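Local coordinates for protein transcriptional regulator (Vibrio virus VP882, PDB 7DWM) that binds the autoinducer 3,5-dimethylpyrazin-2-ol through a PAS fold and probably recognises DNA through a LuxR-type helix-turn-helix region to regulate transcription, at residues Q77-V81 against T106-L110; V168-L172 against A195-I199. All blocks are in the same frame, centred on the assembly; numbering follows the deposited sequence.

Interaction 1: residues Q77-V81 against T106-L110; sequences QDRLV and TKTPL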
ATOM      1  N   GLN A  77      -6.109  12.733 -14.724  1.00112.07           N
ATOM      2  CA  GLN A  77      -5.008  11.997 -14.118  1.00106.64           C
ATOM      3  C   GLN A  77      -4.032  11.553 -15.197  1.00108.27           C
ATOM      4  O   GLN A  77      -2.819  11.767 -15.086  1.00100.47           O
ATOM      5  CB  GLN A  77      -5.548  10.796 -13.336  1.00 96.60           C
ATOM      6  CG  GLN A  77      -6.714  11.120 -12.406  1.00 93.27           C
ATOM      7  CD  GLN A  77      -7.591   9.913 -12.117  1.00 89.36           C
ATOM      8  OE1 GLN A  77      -7.363   8.824 -12.646  1.00 85.10           O
ATOM      9  NE2 GLN A  77      -8.602  10.102 -11.275  1.00 76.55           N
ATOM     10  N   ASP A  78      -4.569  11.009 -16.291  1.00 99.81           N
ATOM     11  CA  ASP A  78      -3.774  10.480 -17.391  1.00103.31           C
ATOM     12  C   ASP A  78      -2.815  11.492 -17.999  1.00106.63           C
ATOM     13  O   ASP A  78      -1.967  11.094 -18.806  1.00106.90           O
ATOM     14  CB  ASP A  78      -4.693   9.947 -18.480  1.00 92.73           C
ATOM     15  CG  ASP A  78      -5.200   8.570 -18.173  1.00102.92           C
ATOM     16  OD1 ASP A  78      -4.359   7.667 -17.997  1.00101.31           O
ATOM     17  OD2 ASP A  78      -6.436   8.395 -18.094  1.00116.36           O
ATOM     18  N   ARG A  79      -2.924  12.778 -17.664  1.00102.78           N
ATOM     19  CA  ARG A  79      -1.973  13.731 -18.217  1.00103.93           C
ATOM     20  C   ARG A  79      -0.945  14.201 -17.195  1.00107.40           C
ATOM     21  O   ARG A  79       0.186  14.519 -17.582  1.00119.69           O
ATOM     22  CB  ARG A  79      -2.712  14.934 -18.817  1.00 99.81           C
ATOM     23  CG  ARG A  79      -3.900  14.543 -19.700  1.00109.52           C
ATOM     24  CD  ARG A  79      -3.498  14.471 -21.164  1.00100.05           C
ATOM     25  NE  ARG A  79      -3.033  13.135 -21.527  1.00112.50           N
ATOM     26  CZ  ARG A  79      -3.834  12.117 -21.821  1.00104.07           C
ATOM     27  NH1 ARG A  79      -3.319  10.937 -22.136  1.00 90.92           N
ATOM     28  NH2 ARG A  79      -5.149  12.277 -21.807  1.00 97.27           N
ATOM     29  N   LEU A  80      -1.249  14.089 -15.896  1.00103.24           N
ATOM     30  CA  LEU A  80      -0.318  14.535 -14.868  1.00111.50           C
ATOM     31  C   LEU A  80       0.673  13.453 -14.504  1.00117.59           C
ATOM     32  O   LEU A  80       1.736  13.755 -13.955  1.00117.58           O
ATOM     33  CB  LEU A  80      -1.082  14.948 -13.607  1.00111.68           C
ATOM     34  CG  LEU A  80      -1.376  16.446 -13.485  1.00107.50           C
ATOM     35  CD1 LEU A  80      -1.629  16.894 -12.013  1.00105.06           C
ATOM     36  CD2 LEU A  80      -0.291  17.273 -14.184  1.00108.50           C
ATOM     37  N   VAL A  81       0.347  12.209 -14.835  1.00117.04           N
ATOM     38  CA  VAL A  81       1.361  11.176 -14.988  1.00116.95           C
ATOM     39  C   VAL A  81       2.291  11.497 -16.153  1.00121.52           C
ATOM     40  O   VAL A  81       3.516  11.336 -16.046  1.00125.31           O
ATOM     41  CB  VAL A  81       0.672   9.804 -15.143  1.00112.27           C
ATOM     42  CG1 VAL A  81      -0.357   9.830 -16.252  1.00114.57           C
ATOM     43  CG2 VAL A  81       1.691   8.730 -15.400  1.00112.79           C
ATOM     44  N   THR A 106      -3.057   2.190 -10.326  1.00 77.68           N
ATOM     45  CA  THR A 106      -1.730   2.792 -10.389  1.00 93.70           C
ATOM     46  C   THR A 106      -1.401   3.171 -11.830  1.00 92.47           C
ATOM     47  O   THR A 106      -1.342   2.301 -12.708  1.00 86.72           O
ATOM     48  CB  THR A 106      -0.678   1.828  -9.835  1.00 93.11           C
ATOM     49  OG1 THR A 106      -0.325   0.865 -10.832  1.00 95.83           O
ATOM     50  CG2 THR A 106      -1.218   1.115  -8.616  1.00100.00           C
ATOM     51  N   LYS A 107      -1.192   4.466 -12.069  1.00 96.42           N
ATOM     52  CA  LYS A 107      -0.930   4.970 -13.412  1.00110.41           C
ATOM     53  C   LYS A 107       0.488   5.515 -13.499  1.00118.43           C
ATOM     54  O   LYS A 107       0.885   6.369 -12.698  1.00102.71           O
ATOM     55  CB  LYS A 107      -1.960   6.030 -13.792  1.00107.42           C
ATOM     56  CG  LYS A 107      -3.376   5.555 -13.500  1.00107.38           C
ATOM     57  CD  LYS A 107      -4.420   6.661 -13.510  1.00 88.01           C
ATOM     58  CE  LYS A 107      -4.726   7.125 -14.921  1.00 92.77           C
ATOM     59  NZ  LYS A 107      -5.908   8.029 -14.962  1.00 84.76           N
ATOM     60  N   THR A 108       1.240   4.992 -14.468  1.00119.89           N
ATOM     61  CA  THR A 108       2.654   5.227 -14.703  1.00117.87           C
ATOM     62  C   THR A 108       2.884   5.736 -16.124  1.00121.63           C
ATOM     63  O   THR A 108       2.142   5.377 -17.037  1.00119.59           O
ATOM     64  CB  THR A 108       3.467   3.945 -14.482  1.00 98.81           C
ATOM     65  OG1 THR A 108       4.855   4.224 -14.694  1.00122.40           O
ATOM     66  CG2 THR A 108       2.990   2.839 -15.425  1.00104.07           C
ATOM     67  N   PRO A 109       3.896   6.579 -16.322  1.00130.07           N
ATOM     68  CA  PRO A 109       4.228   7.014 -17.690  1.00122.00           C
ATOM     69  C   PRO A 109       4.701   5.853 -18.559  1.00112.74           C
ATOM     70  O   PRO A 109       5.457   4.985 -18.119  1.00119.12           O
ATOM     71  CB  PRO A 109       5.345   8.044 -17.471  1.00112.54           C
ATOM     72  CG  PRO A 109       5.292   8.402 -16.003  1.00117.33           C
ATOM     73  CD  PRO A 109       4.770   7.187 -15.310  1.00129.60           C
ATOM     74  N   LEU A 110       4.251   5.847 -19.810  1.00109.99           N
ATOM     75  CA  LEU A 110       4.662   4.835 -20.783  1.00121.35           C
ATOM     76  C   LEU A 110       5.884   5.294 -21.568  1.00140.96           C
ATOM     77  O   LEU A 110       5.806   6.193 -22.419  1.00137.04           O
ATOM     78  CB  LEU A 110       3.505   4.460 -21.702  1.00109.12           C
ATOM     79  CG  LEU A 110       3.821   3.261 -22.604  1.00113.74           C
ATOM     80  CD1 LEU A 110       2.640   2.313 -22.761  1.00101.71           C
ATOM     81  CD2 LEU A 110       4.264   3.719 -23.959  1.00118.11           C
TER
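The amine of Lys107 reaches from strand 99-110 to the C-terminal part of helix 71-80 and bonds to Gln77 and Asp78, residues that follow one another on the helix. Its firmer partner is the amide oxygen of Gln77: Lys107 NZ to Gln77 OE1 is 2.8 Å, in the plane of the amide and on a lone pair, with a C=O...N angle of 134°. The second bond is a weak one, Lys107 NZ to Asp78 OD2 at 3.2 Å, which is also a salt bridge. Both side chains meet the lysine at roughly right angles. The lysine chain is bent at its third torsion (chi3 74°), and beyond that turn CE and NZ pass beside the carboxylate.

A second, apolar patch lies further along both segments. The side chain of Val81 leaves the backbone toward the strand, and CG2, anti to the backbone N, makes the touch, lying against the proline ring 3.4 Å from Pro109 CD.

Around this first shell, Asp78 is held on both oxygens: OD1 bonds to Thr120 OG1 on the neighbouring strand 119-126, its strongest polar partner, while OD2 also pairs with Lys31. The backbone of Lys107 is fixed by hydrogen bonding to Lys88.

Lys107 and Lys31 both belong to the pocket for 3,5-dimethylpyrazin-2-ol, and Lys107 NZ makes a weak hydrogen bond to atom OAI of the ligand. One buried amine thus serves the ligand, an amide and a carboxylate together. Asp78 is a second-shell residue that probably offsets the charge of both lysines, while Gln77 and Asp78 probably help to orient the Lys107 amine within the PAS pocket.

Interaction 2: residues V168-L172 against A195-I199; sequences VLFFL and AIERI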
ATOM      1  N   VAL A 168     -16.674  10.089  14.839  1.00 51.17           N
ATOM      2  CA  VAL A 168     -15.985  10.478  16.064  1.00 52.70           C
ATOM      3  C   VAL A 168     -14.957   9.425  16.453  1.00 55.68           C
ATOM      4  O   VAL A 168     -13.833   9.756  16.838  1.00 64.75           O
ATOM      5  CB  VAL A 168     -17.001  10.725  17.196  1.00 50.77           C
ATOM      6  CG1 VAL A 168     -16.290  10.855  18.536  1.00 50.28           C
ATOM      7  CG2 VAL A 168     -17.821  11.972  16.905  1.00 43.73           C
ATOM      8  N   LEU A 169     -15.317   8.145  16.350  1.00 47.50           N
ATOM      9  CA  LEU A 169     -14.380   7.091  16.723  1.00 49.43           C
ATOM     10  C   LEU A 169     -13.230   6.982  15.726  1.00 56.37           C
ATOM     11  O   LEU A 169     -12.082   6.753  16.125  1.00 64.33           O
ATOM     12  CB  LEU A 169     -15.112   5.755  16.851  1.00 28.06           C
ATOM     13  CG  LEU A 169     -14.255   4.616  17.407  1.00 45.68           C
ATOM     14  CD1 LEU A 169     -13.828   4.956  18.820  1.00 41.95           C
ATOM     15  CD2 LEU A 169     -15.019   3.306  17.372  1.00 50.61           C
ATOM     16  N   PHE A 170     -13.525   7.111  14.427  1.00 47.11           N
ATOM     17  CA  PHE A 170     -12.473   7.140  13.414  1.00 41.98           C
ATOM     18  C   PHE A 170     -11.412   8.170  13.763  1.00 52.13           C
ATOM     19  O   PHE A 170     -10.209   7.897  13.679  1.00 48.66           O
ATOM     20  CB  PHE A 170     -13.073   7.435  12.035  1.00 49.63           C
ATOM     21  CG  PHE A 170     -12.080   7.343  10.900  1.00 39.95           C
ATOM     22  CD1 PHE A 170     -11.339   8.449  10.509  1.00 38.67           C
ATOM     23  CD2 PHE A 170     -11.888   6.145  10.228  1.00 57.58           C
ATOM     24  CE1 PHE A 170     -10.427   8.359   9.473  1.00 59.41           C
ATOM     25  CE2 PHE A 170     -10.978   6.052   9.191  1.00 43.04           C
ATOM     26  CZ  PHE A 170     -10.247   7.158   8.814  1.00 44.00           C
ATOM     27  N   PHE A 171     -11.840   9.364  14.167  1.00 52.35           N
ATOM     28  CA  PHE A 171     -10.846  10.392  14.458  1.00 44.01           C
ATOM     29  C   PHE A 171     -10.263  10.270  15.866  1.00 64.25           C
ATOM     30  O   PHE A 171      -9.134  10.714  16.098  1.00 56.51           O
ATOM     31  CB  PHE A 171     -11.436  11.775  14.202  1.00 53.32           C
ATOM     32  CG  PHE A 171     -11.605  12.077  12.741  1.00 62.44           C
ATOM     33  CD1 PHE A 171     -10.507  12.076  11.896  1.00 69.79           C
ATOM     34  CD2 PHE A 171     -12.857  12.324  12.206  1.00 57.51           C
ATOM     35  CE1 PHE A 171     -10.652  12.333  10.545  1.00 60.36           C
ATOM     36  CE2 PHE A 171     -13.007  12.586  10.858  1.00 63.04           C
ATOM     37  CZ  PHE A 171     -11.904  12.591  10.027  1.00 64.29           C
ATOM     38  N   LEU A 172     -11.000   9.678  16.807  1.00 56.58           N
ATOM     39  CA  LEU A 172     -10.442   9.398  18.127  1.00 53.23           C
ATOM     40  C   LEU A 172      -9.278   8.420  18.028  1.00 57.02           C
ATOM     41  O   LEU A 172      -8.210   8.643  18.608  1.00 73.11           O
ATOM     42  CB  LEU A 172     -11.529   8.841  19.048  1.00 48.78           C
ATOM     43  CG  LEU A 172     -12.321   9.787  19.953  1.00 59.47           C
ATOM     44  CD1 LEU A 172     -12.925   8.988  21.091  1.00 56.95           C
ATOM     45  CD2 LEU A 172     -11.454  10.919  20.490  1.00 62.72           C
ATOM     46  N   ALA A 195     -21.126  12.481  22.258  1.00 50.07           N
ATOM     47  CA  ALA A 195     -20.939  11.372  21.324  1.00 48.59           C
ATOM     48  C   ALA A 195     -19.904  10.377  21.843  1.00 54.78           C
ATOM     49  O   ALA A 195     -20.098   9.157  21.748  1.00 59.48           O
ATOM     50  CB  ALA A 195     -20.531  11.902  19.950  1.00 38.24           C
ATOM     51  N   ILE A 196     -18.795  10.883  22.387  1.00 54.40           N
ATOM     52  CA  ILE A 196     -17.763  10.010  22.942  1.00 50.94           C
ATOM     53  C   ILE A 196     -18.310   9.221  24.122  1.00 54.92           C
ATOM     54  O   ILE A 196     -17.984   8.043  24.303  1.00 53.14           O
ATOM     55  CB  ILE A 196     -16.518  10.825  23.337  1.00 49.82           C
ATOM     56  CG1 ILE A 196     -15.869  11.442  22.100  1.00 57.11           C
ATOM     57  CG2 ILE A 196     -15.511   9.945  24.066  1.00 36.75           C
ATOM     58  CD1 ILE A 196     -14.750  12.398  22.423  1.00 47.82           C
ATOM     59  N   GLU A 197     -19.134   9.861  24.954  1.00 59.72           N
ATOM     60  CA  GLU A 197     -19.739   9.154  26.078  1.00 52.48           C
ATOM     61  C   GLU A 197     -20.602   7.995  25.593  1.00 66.50           C
ATOM     62  O   GLU A 197     -20.528   6.882  26.133  1.00 62.16           O
ATOM     63  CB  GLU A 197     -20.564  10.126  26.922  1.00 62.92           C
ATOM     64  CG  GLU A 197     -21.486   9.453  27.923  1.00 63.19           C
ATOM     65  CD  GLU A 197     -20.797   9.147  29.239  1.00 75.98           C
ATOM     66  OE1 GLU A 197     -21.447   8.564  30.131  1.00 91.66           O
ATOM     67  OE2 GLU A 197     -19.604   9.491  29.380  1.00 79.42           O
ATOM     68  N   ARG A 198     -21.399   8.227  24.547  1.00 50.55           N
ATOM     69  CA  ARG A 198     -22.271   7.158  24.068  1.00 55.87           C
ATOM     70  C   ARG A 198     -21.473   6.043  23.396  1.00 62.61           C
ATOM     71  O   ARG A 198     -21.803   4.860  23.547  1.00 66.48           O
ATOM     72  CB  ARG A 198     -23.322   7.720  23.112  1.00 50.43           C
ATOM     73  CG  ARG A 198     -24.530   8.305  23.823  1.00 45.15           C
ATOM     74  CD  ARG A 198     -25.624   8.695  22.849  1.00 52.37           C
ATOM     75  NE  ARG A 198     -25.710  10.142  22.685  1.00 56.41           N
ATOM     76  CZ  ARG A 198     -25.057  10.826  21.753  1.00 80.79           C
ATOM     77  NH1 ARG A 198     -25.195  12.143  21.681  1.00 77.96           N
ATOM     78  NH2 ARG A 198     -24.268  10.195  20.891  1.00 54.27           N
ATOM     79  N   ILE A 199     -20.388   6.392  22.698  1.00 52.63           N
ATOM     80  CA  ILE A 199     -19.513   5.368  22.125  1.00 56.65           C
ATOM     81  C   ILE A 199     -18.881   4.528  23.228  1.00 64.33           C
ATOM     82  O   ILE A 199     -18.906   3.289  23.190  1.00 67.89           O
ATOM     83  CB  ILE A 199     -18.432   6.014  21.242  1.00 50.92           C
ATOM     84  CG1 ILE A 199     -19.042   6.628  19.987  1.00 50.77           C
ATOM     85  CG2 ILE A 199     -17.365   4.992  20.875  1.00 45.04           C
ATOM     86  CD1 ILE A 199     -18.149   7.664  19.344  1.00 47.06           C
TER
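Val168 packs against Ile196 and Ile199 in the helix-turn-helix region of the LuxR type, where helix 163-172 crosses helix 189-203 at right angles (signed angle -90°) with the segment axes 10.8 Å apart. The tight part centres on Val168. Its CG1, anti to the backbone N (chi1 169°), is directed between the two isoleucines, one turn apart, 3.6 Å from Ile196 CG1 and 3.8 Å from Ile199 CD1, while its CG2 faces the methyl of Ala195.

Packing is looser to each side of this centre. Leu172 crosses Ile196 at a slant, its CD1 4.0 Å from Ile196 CG1, and Leu169 meets Ile199 through single methyls. Leu211 of helix 208-217 covers both Leu172 and Ile199, and Ile181 of helix 178-185 lies against Leu172, so the apolar layer is shared by four helices.

Toward solvent the character changes. Glu197, on the exposed face of helix 189-203, forms a salt bridge with Arg200, whereas exposed Arg198 bridges back to Glu165 of helix 163-172. Back in the apolar layer, Ile196 CD1 lies 4.1 Å from both Leu172 CD1 and Leu172 CD2.

In the fold
From the N terminus, helix 7-21 leads into the strands of the PAS fold. Interaction 1 closes a loop there: after helix 71-80 the chain runs through strand 88-96 into strand 99-110, whose end returns to the helix, tying it to the sheet face beside the ligand. Helix 127-139 and an unmodelled stretch then lead to the LuxR-type region, where interaction 2 closes a second loop, around helix 178-185, joining helix 163-172 to helix 189-203. The two loops follow in series, neither nested nor crossed; strand 233-236 then returns to pair with strand 88-96. The centres of the two contacts lie about 39 Å apart, their nearest atoms about 20 Å.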